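Long-range contacts in probable fumarate reductase Ifc3 (Shewanella frigidimarina, PDB 1QO8), which catalyses the essentially one-way reduction of fumarate to succinate in vitro, using FAD and four covalently bound c-type hemes: residues Val180-Asp190 against Leu228-Arg238; Met351-Ala359 against Gly532-Leu540. All coordinates share one frame; numbering follows the deposited sequence.

Contact 1 (Val180-Asp190 against Leu228-Arg238); sequences VEDKVEWFIED and LKRSGGARVDR
Val180 meets Leu228 tip to tip, CG2 to CD2 at 4.0 Å, while Val236 CG2 rests against Glu181 O. This small apolar patch opens a contact in the flavoprotein region, where a salt-bridge network fastens helix 184-194 to the loop that follows strand 227-229. Moving outward, Val236 also passes near the indole of Trp186. The guanidinium of Arg235 lies flat on that indole, planes 26° apart, in an off-centre cation-pi contact with CZ 4.2 Å from the five-membered ring centroid; Lys183 CD sits over the opposite face. Arg235 is bent at chi3 (61°), which folds its head back over the backbone of Trp186 and turns its edge to Asp190 and Glu189. NH1 and NH2 both point at Glu189 OE1, while NE and NH2 share Asp190 OD1. Arg238 supplies the second half of the network. It takes Asp182 side-on, NH2 to OD1 and NE to OD2, and Gln175 also bonds to that OD2. With Asp182 OD1 and Asp190 OD2 both at its edge, the Arg238 guanidinium is held against rotation, one face over Phe187 CA. Buried Asp190 thus joins the two arginines: its OD2 accepts from Arg238 NH1 at 2.7 Å and from the backbone N of Arg235 at 2.9 Å.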
loop_
_atom_site.group_PDB
_atom_site.type_symbol
_atom_site.label_atom_id
_atom_site.label_comp_id
_atom_site.label_asym_id
_atom_site.label_seq_id
_atom_site.Cartn_x
_atom_site.Cartn_y
_atom_site.Cartn_z
ATOM N N VAL A 180 36.858 -10.562 -16.748
ATOM C CA VAL A 180 36.132 -9.702 -15.834
ATOM C C VAL A 180 36.230 -10.251 -14.412
ATOM O O VAL A 180 35.843 -11.382 -14.118
ATOM C CB VAL A 180 34.682 -9.527 -16.322
ATOM C CG1 VAL A 180 33.846 -8.947 -15.202
ATOM C CG2 VAL A 180 34.599 -8.668 -17.566
ATOM N N GLU A 181 36.774 -9.450 -13.520
ATOM C CA GLU A 181 36.781 -9.780 -12.095
ATOM C C GLU A 181 35.517 -9.231 -11.435
ATOM O O GLU A 181 35.125 -8.101 -11.716
ATOM C CB GLU A 181 38.046 -9.249 -11.463
ATOM C CG GLU A 181 38.062 -8.003 -10.624
ATOM C CD GLU A 181 39.474 -7.634 -10.170
ATOM O OE1 GLU A 181 40.439 -7.916 -10.939
ATOM O OE2 GLU A 181 39.631 -7.051 -9.070
ATOM N N ASP A 182 34.839 -10.001 -10.607
ATOM C CA ASP A 182 33.614 -9.558 -9.955
ATOM C C ASP A 182 33.583 -10.272 -8.616
ATOM O O ASP A 182 34.374 -11.191 -8.420
ATOM C CB ASP A 182 32.410 -9.905 -10.808
ATOM C CG ASP A 182 31.060 -9.342 -10.402
ATOM O OD1 ASP A 182 31.040 -8.417 -9.548
ATOM O OD2 ASP A 182 30.040 -9.813 -10.996
ATOM N N LYS A 183 32.827 -9.797 -7.645
ATOM C CA LYS A 183 32.769 -10.399 -6.321
ATOM C C LYS A 183 31.305 -10.336 -5.875
ATOM O O LYS A 183 30.602 -9.376 -6.214
ATOM C CB LYS A 183 33.571 -9.693 -5.222
ATOM C CG LYS A 183 35.041 -9.509 -5.525
ATOM C CD LYS A 183 35.800 -8.723 -4.468
ATOM C CE LYS A 183 37.186 -8.342 -4.987
ATOM N NZ LYS A 183 38.184 -9.389 -4.592
ATOM N N VAL A 184 30.914 -11.337 -5.140
ATOM C CA VAL A 184 29.569 -11.414 -4.606
ATOM C C VAL A 184 29.196 -10.139 -3.854
ATOM O O VAL A 184 28.072 -9.644 -4.013
ATOM C CB VAL A 184 29.438 -12.636 -3.707
ATOM C CG1 VAL A 184 28.163 -12.579 -2.871
ATOM C CG2 VAL A 184 29.402 -13.904 -4.524
ATOM N N GLU A 185 30.124 -9.553 -3.099
ATOM C CA GLU A 185 29.856 -8.374 -2.307
ATOM C C GLU A 185 29.623 -7.216 -3.250
ATOM O O GLU A 185 28.857 -6.345 -2.883
ATOM C CB GLU A 185 30.956 -8.029 -1.281
ATOM C CG GLU A 185 32.346 -8.556 -1.640
ATOM C CD GLU A 185 32.434 -10.070 -1.503
ATOM O OE1 GLU A 185 32.266 -10.620 -0.395
ATOM O OE2 GLU A 185 32.645 -10.749 -2.524
ATOM N N TRP A 186 30.283 -7.164 -4.406
ATOM C CA TRP A 186 30.021 -6.097 -5.361
ATOM C C TRP A 186 28.602 -6.174 -5.918
ATOM O O TRP A 186 27.895 -5.165 -6.047
ATOM C CB TRP A 186 31.090 -6.171 -6.443
ATOM C CG TRP A 186 32.466 -5.796 -5.923
ATOM C CD1 TRP A 186 32.823 -5.355 -4.683
ATOM C CD2 TRP A 186 33.676 -5.787 -6.693
ATOM N NE1 TRP A 186 34.154 -5.112 -4.602
ATOM C CE2 TRP A 186 34.708 -5.360 -5.835
ATOM C CE3 TRP A 186 33.989 -6.153 -8.007
ATOM C CZ2 TRP A 186 36.047 -5.272 -6.266
ATOM C CZ3 TRP A 186 35.308 -6.052 -8.429
ATOM C CH2 TRP A 186 36.320 -5.617 -7.557
ATOM N N PHE A 187 28.215 -7.384 -6.296
ATOM C CA PHE A 187 26.820 -7.639 -6.741
ATOM C C PHE A 187 25.840 -7.180 -5.656
ATOM O O PHE A 187 24.836 -6.502 -5.887
ATOM C CB PHE A 187 26.658 -9.147 -7.028
ATOM C CG PHE A 187 25.346 -9.581 -7.624
ATOM C CD1 PHE A 187 24.139 -9.356 -6.986
ATOM C CD2 PHE A 187 25.293 -10.190 -8.862
ATOM C CE1 PHE A 187 22.924 -9.740 -7.543
ATOM C CE2 PHE A 187 24.084 -10.579 -9.437
ATOM C CZ PHE A 187 22.884 -10.337 -8.792
ATOM N N ILE A 188 26.095 -7.633 -4.419
ATOM C CA ILE A 188 25.261 -7.269 -3.275
ATOM C C ILE A 188 25.177 -5.797 -3.043
ATOM O O ILE A 188 24.054 -5.263 -3.132
ATOM C CB ILE A 188 25.663 -8.049 -2.017
ATOM C CG1 ILE A 188 25.341 -9.529 -2.267
ATOM C CG2 ILE A 188 24.971 -7.603 -0.733
ATOM C CD1 ILE A 188 26.107 -10.421 -1.288
ATOM N N GLU A 189 26.306 -5.085 -2.931
ATOM C CA GLU A 189 26.299 -3.647 -2.755
ATOM C C GLU A 189 25.647 -2.888 -3.901
ATOM O O GLU A 189 24.988 -1.844 -3.753
ATOM C CB GLU A 189 27.765 -3.179 -2.687
ATOM C CG GLU A 189 28.600 -3.645 -1.526
ATOM C CD GLU A 189 30.060 -3.218 -1.609
ATOM O OE1 GLU A 189 30.489 -2.329 -2.396
ATOM O OE2 GLU A 189 30.824 -3.812 -0.811
ATOM N N ASP A 190 25.964 -3.311 -5.155
ATOM C CA ASP A 190 25.370 -2.654 -6.309
ATOM C C ASP A 190 23.853 -2.705 -6.242
ATOM O O ASP A 190 23.137 -1.747 -6.573
ATOM C CB ASP A 190 25.850 -3.354 -7.610
ATOM C CG ASP A 190 27.285 -3.059 -8.050
ATOM O OD1 ASP A 190 28.055 -2.345 -7.387
ATOM O OD2 ASP A 190 27.742 -3.573 -9.109
ATOM N N LEU A 228 28.352 -11.238 -22.687
ATOM C CA LEU A 228 28.522 -10.580 -21.396
ATOM C C LEU A 228 28.599 -9.068 -21.589
ATOM O O LEU A 228 29.472 -8.567 -22.309
ATOM C CB LEU A 228 29.781 -11.059 -20.657
ATOM C CG LEU A 228 30.037 -10.417 -19.295
ATOM C CD1 LEU A 228 29.033 -10.845 -18.232
ATOM C CD2 LEU A 228 31.439 -10.740 -18.741
ATOM N N LYS A 229 27.732 -8.316 -20.941
ATOM C CA LYS A 229 27.682 -6.888 -21.027
ATOM C C LYS A 229 27.409 -6.304 -19.621
ATOM O O LYS A 229 27.116 -6.988 -18.641
ATOM C CB LYS A 229 26.577 -6.288 -21.939
ATOM C CG LYS A 229 26.875 -6.506 -23.435
ATOM C CD LYS A 229 25.988 -5.588 -24.276
ATOM C CE LYS A 229 26.510 -5.449 -25.707
ATOM N NZ LYS A 229 26.037 -6.633 -26.505
ATOM N N ARG A 230 27.545 -4.967 -19.665
ATOM C CA ARG A 230 27.423 -4.189 -18.487
ATOM C C ARG A 230 26.055 -3.538 -18.523
ATOM O O ARG A 230 25.673 -3.084 -19.601
ATOM C CB ARG A 230 28.499 -3.067 -18.369
ATOM C CG ARG A 230 28.299 -2.434 -16.970
ATOM C CD ARG A 230 29.486 -1.616 -16.507
ATOM N NE ARG A 230 30.754 -2.309 -16.537
ATOM C CZ ARG A 230 31.908 -1.679 -16.299
ATOM N NH1 ARG A 230 31.924 -0.369 -16.008
ATOM N NH2 ARG A 230 33.064 -2.324 -16.328
ATOM N N SER A 231 25.405 -3.492 -17.362
ATOM C CA SER A 231 24.145 -2.804 -17.288
ATOM C C SER A 231 24.225 -1.730 -16.186
ATOM O O SER A 231 25.021 -1.869 -15.262
ATOM C CB SER A 231 23.032 -3.748 -16.801
ATOM O OG SER A 231 22.736 -4.767 -17.715
ATOM N N GLY A 232 23.280 -0.831 -16.298
ATOM C CA GLY A 232 23.141 0.320 -15.426
ATOM C C GLY A 232 23.137 -0.039 -13.968
ATOM O O GLY A 232 22.535 -1.035 -13.568
ATOM N N GLY A 233 24.025 0.596 -13.192
ATOM C CA GLY A 233 24.117 0.362 -11.765
ATOM C C GLY A 233 25.113 -0.723 -11.438
ATOM O O GLY A 233 25.360 -1.012 -10.267
ATOM N N ALA A 234 25.638 -1.392 -12.471
ATOM C CA ALA A 234 26.586 -2.475 -12.159
ATOM C C ALA A 234 28.001 -1.884 -12.344
ATOM O O ALA A 234 28.219 -1.080 -13.273
ATOM C CB ALA A 234 26.400 -3.636 -13.065
ATOM N N ARG A 235 28.899 -2.332 -11.476
ATOM C CA ARG A 235 30.213 -1.686 -11.514
ATOM C C ARG A 235 31.142 -2.459 -12.439
ATOM O O ARG A 235 32.146 -1.916 -12.862
ATOM C CB ARG A 235 30.742 -1.572 -10.075
ATOM C CG ARG A 235 31.340 -2.833 -9.558
ATOM C CD ARG A 235 31.837 -2.727 -8.110
ATOM N NE ARG A 235 30.703 -2.393 -7.237
ATOM C CZ ARG A 235 30.774 -2.311 -5.907
ATOM N NH1 ARG A 235 31.948 -2.554 -5.324
ATOM N NH2 ARG A 235 29.733 -1.997 -5.141
ATOM N N VAL A 236 30.891 -3.715 -12.734
ATOM C CA VAL A 236 31.531 -4.508 -13.770
ATOM C C VAL A 236 30.462 -5.249 -14.598
ATOM O O VAL A 236 29.236 -5.178 -14.322
ATOM C CB VAL A 236 32.513 -5.545 -13.215
ATOM C CG1 VAL A 236 33.387 -6.052 -14.376
ATOM C CG2 VAL A 236 33.562 -5.073 -12.208
ATOM N N ASP A 237 30.888 -5.923 -15.659
ATOM C CA ASP A 237 30.009 -6.539 -16.637
ATOM C C ASP A 237 29.465 -7.833 -16.030
ATOM O O ASP A 237 30.309 -8.605 -15.612
ATOM C CB ASP A 237 30.807 -6.922 -17.888
ATOM C CG ASP A 237 31.316 -5.727 -18.650
ATOM O OD1 ASP A 237 31.500 -4.632 -18.067
ATOM O OD2 ASP A 237 31.532 -5.961 -19.862
ATOM N N ARG A 238 28.171 -7.966 -15.873
ATOM C CA ARG A 238 27.606 -9.137 -15.162
ATOM C C ARG A 238 26.357 -9.680 -15.818
ATOM O O ARG A 238 25.679 -10.607 -15.414
ATOM C CB ARG A 238 27.059 -8.475 -13.866
ATOM C CG ARG A 238 27.427 -9.207 -12.613
ATOM C CD ARG A 238 26.844 -8.444 -11.421
ATOM N NE ARG A 238 27.979 -8.059 -10.588
ATOM C CZ ARG A 238 28.043 -6.793 -10.153
ATOM N NH1 ARG A 238 27.132 -5.860 -10.409
ATOM N NH2 ARG A 238 29.120 -6.483 -9.456
HETATM O O HOH W 1 24.071 0.477 -8.129
#

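Contact 2 (Met351-Ala359 against Gly532-Leu540); sequences MTDIDWVQA and GGVHGYNRL. With FAD (flavin-adenine dinucleotide), chain G.
Gln358 and Arg539 meet with amide and guanidinium planes nearly perpendicular. NE and NH2 of Arg539 both donate to Gln358 OE1, each at 3.0 Å; the NE bond lies on a lone pair in the carbonyl plane, whereas NH2 comes from above it. The amide's other end is equally engaged: NE2 gives one hydrogen to Arg539 O and one to Asn538 OD1, each at 2.9 Å. Gln358 reaches this far because CG stands anti to the backbone N (chi1 170°) and the chain stays extended beyond it. With an alanine here, the Arg539 guanidinium would probably lose this acceptor and be freer to turn beside the flavin, and Asn538 OD1 and Arg539 O would lose their donor. Farther out, Trp356 and Tyr537 stack face to face, the centroids of the Trp356 five-membered ring and the Tyr537 ring 3.7 Å apart and the planes at 14°. One water links their polar ends, NE1 and OH. Asp353 OD1 lies at the phenol's edge, while OD2 takes a water that also bonds Gly533 N and Gly536 O. At the far end Thr352 O packs so closely on Gly532 CA that a CB there would clash. Backbone bonds from Gln358 to His499 and His500 tie its strand into the sheet. Arg539 NH1 ends 3.3 Å from FAD N1. Arg539 probably also binds fumarate and succinate, consistent with Gln358 being a second-shell residue that positions a first-shell arginine in the flavin active site of the fumarate reductase family.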
loop_
_atom_site.group_PDB
_atom_site.type_symbol
_atom_site.label_atom_id
_atom_site.label_comp_id
_atom_site.label_asym_id
_atom_site.label_seq_id
_atom_site.Cartn_x
_atom_site.Cartn_y
_atom_site.Cartn_z
ATOM N N MET A 351 2.805 -7.803 2.811
ATOM C CA MET A 351 3.425 -7.295 1.634
ATOM C C MET A 351 4.767 -6.646 1.958
ATOM O O MET A 351 5.081 -6.323 3.133
ATOM C CB MET A 351 2.558 -6.285 0.908
ATOM C CG MET A 351 1.095 -6.561 0.582
ATOM S SD MET A 351 1.062 -7.913 -0.608
ATOM C CE MET A 351 -0.157 -9.044 0.071
ATOM N N THR A 352 5.631 -6.488 0.997
ATOM C CA THR A 352 6.927 -5.782 1.220
ATOM C C THR A 352 7.028 -4.638 0.214
ATOM O O THR A 352 6.896 -4.891 -1.033
ATOM C CB THR A 352 8.131 -6.730 1.059
ATOM O OG1 THR A 352 8.140 -7.771 2.037
ATOM C CG2 THR A 352 9.498 -6.033 1.185
ATOM N N ASP A 353 7.319 -3.421 0.662
ATOM C CA ASP A 353 7.424 -2.288 -0.256
ATOM C C ASP A 353 6.327 -2.272 -1.304
ATOM O O ASP A 353 6.587 -1.975 -2.517
ATOM C CB ASP A 353 8.807 -2.239 -0.991
ATOM C CG ASP A 353 10.009 -2.355 -0.086
ATOM O OD1 ASP A 353 9.963 -1.752 1.034
ATOM O OD2 ASP A 353 11.040 -3.004 -0.388
ATOM N N ILE A 354 5.048 -2.425 -0.899
ATOM C CA ILE A 354 4.017 -2.888 -1.839
ATOM C C ILE A 354 3.784 -1.878 -2.952
ATOM O O ILE A 354 3.509 -2.134 -4.146
ATOM C CB ILE A 354 2.716 -3.193 -1.099
ATOM C CG1 ILE A 354 1.599 -3.743 -1.984
ATOM C CG2 ILE A 354 2.221 -1.934 -0.373
ATOM C CD1 ILE A 354 1.908 -5.117 -2.606
ATOM N N ASP A 355 3.990 -0.601 -2.600
ATOM C CA ASP A 355 3.571 0.488 -3.491
ATOM C C ASP A 355 4.713 0.963 -4.406
ATOM O O ASP A 355 4.451 1.897 -5.179
ATOM C CB ASP A 355 2.943 1.624 -2.706
ATOM C CG ASP A 355 3.714 2.286 -1.591
ATOM O OD1 ASP A 355 4.552 1.612 -0.967
ATOM O OD2 ASP A 355 3.479 3.488 -1.362
ATOM N N TRP A 356 5.828 0.295 -4.505
ATOM C CA TRP A 356 7.026 0.810 -5.198
ATOM C C TRP A 356 7.000 0.354 -6.673
ATOM O O TRP A 356 6.955 -0.871 -6.885
ATOM C CB TRP A 356 8.363 0.484 -4.485
ATOM C CG TRP A 356 8.501 1.483 -3.360
ATOM C CD1 TRP A 356 8.093 1.327 -2.064
ATOM C CD2 TRP A 356 9.029 2.803 -3.448
ATOM N NE1 TRP A 356 8.331 2.462 -1.321
ATOM C CE2 TRP A 356 8.891 3.387 -2.162
ATOM C CE3 TRP A 356 9.556 3.551 -4.501
ATOM C CZ2 TRP A 356 9.286 4.706 -1.908
ATOM C CZ3 TRP A 356 9.920 4.868 -4.246
ATOM C CH2 TRP A 356 9.832 5.403 -2.952
ATOM N N VAL A 357 6.726 1.298 -7.562
ATOM C CA VAL A 357 6.536 1.070 -8.990
ATOM C C VAL A 357 7.575 1.854 -9.834
ATOM O O VAL A 357 7.943 3.032 -9.663
ATOM C CB VAL A 357 5.112 1.442 -9.421
ATOM C CG1 VAL A 357 4.838 1.212 -10.916
ATOM C CG2 VAL A 357 4.098 0.678 -8.535
ATOM N N GLN A 358 8.268 1.026 -10.639
ATOM C CA GLN A 358 9.317 1.546 -11.541
ATOM C C GLN A 358 8.682 1.751 -12.909
ATOM O O GLN A 358 7.909 0.930 -13.422
ATOM C CB GLN A 358 10.535 0.690 -11.629
ATOM C CG GLN A 358 11.524 1.111 -12.756
ATOM C CD GLN A 358 12.501 -0.043 -12.805
ATOM O OE1 GLN A 358 12.224 -1.067 -13.406
ATOM N NE2 GLN A 358 13.616 0.130 -12.114
ATOM N N ALA A 359 9.096 2.902 -13.456
ATOM C CA ALA A 359 8.607 3.234 -14.804
ATOM C C ALA A 359 9.738 3.482 -15.789
ATOM O O ALA A 359 10.810 3.847 -15.370
ATOM C CB ALA A 359 7.844 4.562 -14.738
ATOM N N GLY A 532 7.876 -8.897 -3.059
ATOM C CA GLY A 532 8.459 -7.570 -2.858
ATOM C C GLY A 532 9.766 -7.700 -2.133
ATOM O O GLY A 532 9.999 -8.831 -1.619
ATOM N N GLY A 533 10.719 -6.815 -1.926
ATOM C CA GLY A 533 11.898 -7.119 -1.155
ATOM C C GLY A 533 13.209 -7.442 -1.852
ATOM O O GLY A 533 14.296 -7.215 -1.274
ATOM N N VAL A 534 13.307 -8.068 -2.990
ATOM C CA VAL A 534 14.568 -8.369 -3.667
ATOM C C VAL A 534 15.220 -7.072 -4.169
ATOM O O VAL A 534 16.397 -6.881 -4.049
ATOM C CB VAL A 534 14.307 -9.362 -4.827
ATOM C CG1 VAL A 534 15.667 -9.637 -5.519
ATOM C CG2 VAL A 534 13.780 -10.652 -4.234
ATOM N N HIS A 535 14.439 -6.128 -4.690
ATOM C CA HIS A 535 14.852 -4.934 -5.350
ATOM C C HIS A 535 14.690 -3.637 -4.558
ATOM O O HIS A 535 15.120 -2.569 -5.034
ATOM C CB HIS A 535 14.076 -4.762 -6.684
ATOM C CG HIS A 535 14.210 -5.967 -7.552
ATOM N ND1 HIS A 535 13.113 -6.767 -7.883
ATOM C CD2 HIS A 535 15.314 -6.538 -8.121
ATOM C CE1 HIS A 535 13.513 -7.755 -8.662
ATOM N NE2 HIS A 535 14.844 -7.649 -8.793
ATOM N N GLY A 536 14.243 -3.755 -3.304
ATOM C CA GLY A 536 13.943 -2.525 -2.566
ATOM C C GLY A 536 13.216 -1.501 -3.391
ATOM O O GLY A 536 12.149 -1.810 -3.959
ATOM N N TYR A 537 13.657 -0.255 -3.393
ATOM C CA TYR A 537 12.886 0.793 -4.109
ATOM C C TYR A 537 13.240 0.885 -5.573
ATOM O O TYR A 537 12.610 1.708 -6.252
ATOM C CB TYR A 537 13.078 2.169 -3.429
ATOM C CG TYR A 537 12.452 2.361 -2.071
ATOM C CD1 TYR A 537 11.838 1.307 -1.390
ATOM C CD2 TYR A 537 12.438 3.621 -1.460
ATOM C CE1 TYR A 537 11.245 1.507 -0.153
ATOM C CE2 TYR A 537 11.851 3.840 -0.213
ATOM C CZ TYR A 537 11.248 2.776 0.425
ATOM O OH TYR A 537 10.634 2.928 1.640
ATOM N N ASN A 538 14.144 0.080 -6.150
ATOM C CA ASN A 538 14.396 0.308 -7.611
ATOM C C ASN A 538 15.051 -0.919 -8.171
ATOM O O ASN A 538 16.122 -1.284 -7.660
ATOM C CB ASN A 538 15.268 1.550 -7.788
ATOM C CG ASN A 538 15.519 1.836 -9.265
ATOM O OD1 ASN A 538 14.625 1.983 -10.089
ATOM N ND2 ASN A 538 16.782 1.800 -9.664
ATOM N N ARG A 539 14.460 -1.549 -9.186
ATOM C CA ARG A 539 15.061 -2.775 -9.767
ATOM C C ARG A 539 16.240 -2.344 -10.663
ATOM O O ARG A 539 15.949 -1.465 -11.482
ATOM C CB ARG A 539 14.004 -3.472 -10.645
ATOM C CG ARG A 539 14.416 -4.654 -11.515
ATOM C CD ARG A 539 13.449 -4.973 -12.668
ATOM N NE ARG A 539 13.494 -3.774 -13.546
ATOM C CZ ARG A 539 14.210 -3.577 -14.647
ATOM N NH1 ARG A 539 14.919 -4.625 -15.077
ATOM N NH2 ARG A 539 14.233 -2.400 -15.261
ATOM N N LEU A 540 17.426 -2.946 -10.537
ATOM C CA LEU A 540 18.411 -2.867 -11.621
ATOM C C LEU A 540 18.217 -3.782 -12.805
ATOM O O LEU A 540 17.819 -4.965 -12.714
ATOM C CB LEU A 540 19.798 -3.189 -10.981
ATOM C CG LEU A 540 20.210 -2.210 -9.867
ATOM C CD1 LEU A 540 21.659 -2.356 -9.426
ATOM C CD2 LEU A 540 20.063 -0.761 -10.364
HETATM P PA FAD G . 5.909 -13.129 -15.543
HETATM O O1A FAD G . 6.959 -13.520 -16.537
HETATM O O2A FAD G . 5.082 -12.082 -15.779
HETATM O O5B FAD G . 4.873 -14.298 -15.716
HETATM C C5B FAD G . 3.711 -14.490 -14.808
HETATM C C4B FAD G . 2.772 -15.630 -15.449
HETATM O O4B FAD G . 1.642 -15.741 -14.453
HETATM C C3B FAD G . 2.054 -15.114 -16.739
HETATM O O3B FAD G . 2.244 -15.765 -17.914
HETATM C C2B FAD G . 0.608 -14.715 -16.268
HETATM O O2B FAD G . -0.429 -14.876 -17.268
HETATM C C1B FAD G . 0.392 -15.772 -15.251
HETATM N N9A FAD G . -0.623 -15.415 -14.251
HETATM C C8A FAD G . -0.881 -14.188 -13.693
HETATM N N7A FAD G . -1.935 -14.205 -12.925
HETATM C C5A FAD G . -2.411 -15.513 -12.963
HETATM C C6A FAD G . -3.592 -16.160 -12.400
HETATM N N6A FAD G . -4.463 -15.558 -11.638
HETATM N N1A FAD G . -3.682 -17.488 -12.666
HETATM C C2A FAD G . -2.840 -18.150 -13.530
HETATM N N3A FAD G . -1.738 -17.621 -14.107
HETATM C C4A FAD G . -1.612 -16.303 -13.798
HETATM N N1 FAD G . 14.325 -7.746 -16.053
HETATM C C2 FAD G . 15.571 -8.136 -16.077
HETATM O O2 FAD G . 16.245 -8.483 -15.164
HETATM N N3 FAD G . 16.329 -8.201 -17.286
HETATM C C4 FAD G . 15.644 -7.835 -18.439
HETATM O O4 FAD G . 16.229 -7.818 -19.485
HETATM C C4X FAD G . 14.270 -7.342 -18.372
HETATM N N5 FAD G . 13.646 -6.929 -19.486
HETATM C C5X FAD G . 12.348 -6.546 -19.454
HETATM C C6 FAD G . 11.752 -6.143 -20.657
HETATM C C7 FAD G . 10.434 -5.756 -20.659
HETATM C C7M FAD G . 9.724 -5.316 -21.900
HETATM C C8 FAD G . 9.696 -5.821 -19.422
HETATM C C8M FAD G . 8.239 -5.471 -19.427
HETATM C C9 FAD G . 10.268 -6.245 -18.251
HETATM C C9A FAD G . 11.591 -6.619 -18.221
HETATM N N10 FAD G . 12.296 -7.038 -17.075
HETATM C C10 FAD G . 13.590 -7.392 -17.112
HETATM C "C1'" FAD G . 11.538 -7.493 -15.866
HETATM C "C2'" FAD G . 11.493 -9.057 -15.828
HETATM O "O2'" FAD G . 11.270 -9.369 -17.245
HETATM C "C3'" FAD G . 10.148 -9.411 -15.146
HETATM O "O3'" FAD G . 10.098 -8.876 -13.817
HETATM C "C4'" FAD G . 10.228 -10.929 -14.772
HETATM O "O4'" FAD G . 10.238 -11.601 -16.068
HETATM C "C5'" FAD G . 8.860 -11.270 -14.078
HETATM O "O5'" FAD G . 8.834 -12.832 -14.112
HETATM P P FAD G . 7.735 -13.648 -13.407
HETATM O O1P FAD G . 8.122 -15.088 -13.653
HETATM O O2P FAD G . 7.703 -13.118 -12.118
HETATM O O3P FAD G . 6.517 -13.188 -14.044
HETATM O O HOH W 2 9.568 -9.841 1.239
HETATM O O HOH W 3 11.287 -4.317 -2.723
HETATM O O HOH W 4 8.053 2.348 1.726
#

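In the fold
From the N terminus, the chain passes the heme-binding part and enters the flavoprotein region before contact 1 forms. Contact 1 closes a mostly helical loop of 37 residues, bringing 228-238 back to the start of helix 184-194. It is complete before contact 2 opens, so the two neither nest nor cross. Contact 2 spans 172 residues, returning the loop between strand 524-526 and helix 543-563 to strands 351-352 and 357-364, close to the second subunit. Though their centres lie 20 Å apart, the contacts touch: Leu540 CD1 packs 3.3 Å from Asp190 O. Leu540 thus packs the outlying helix 184-194 and the 228-238 loop against the segment that carries the flavin-contacting Arg539.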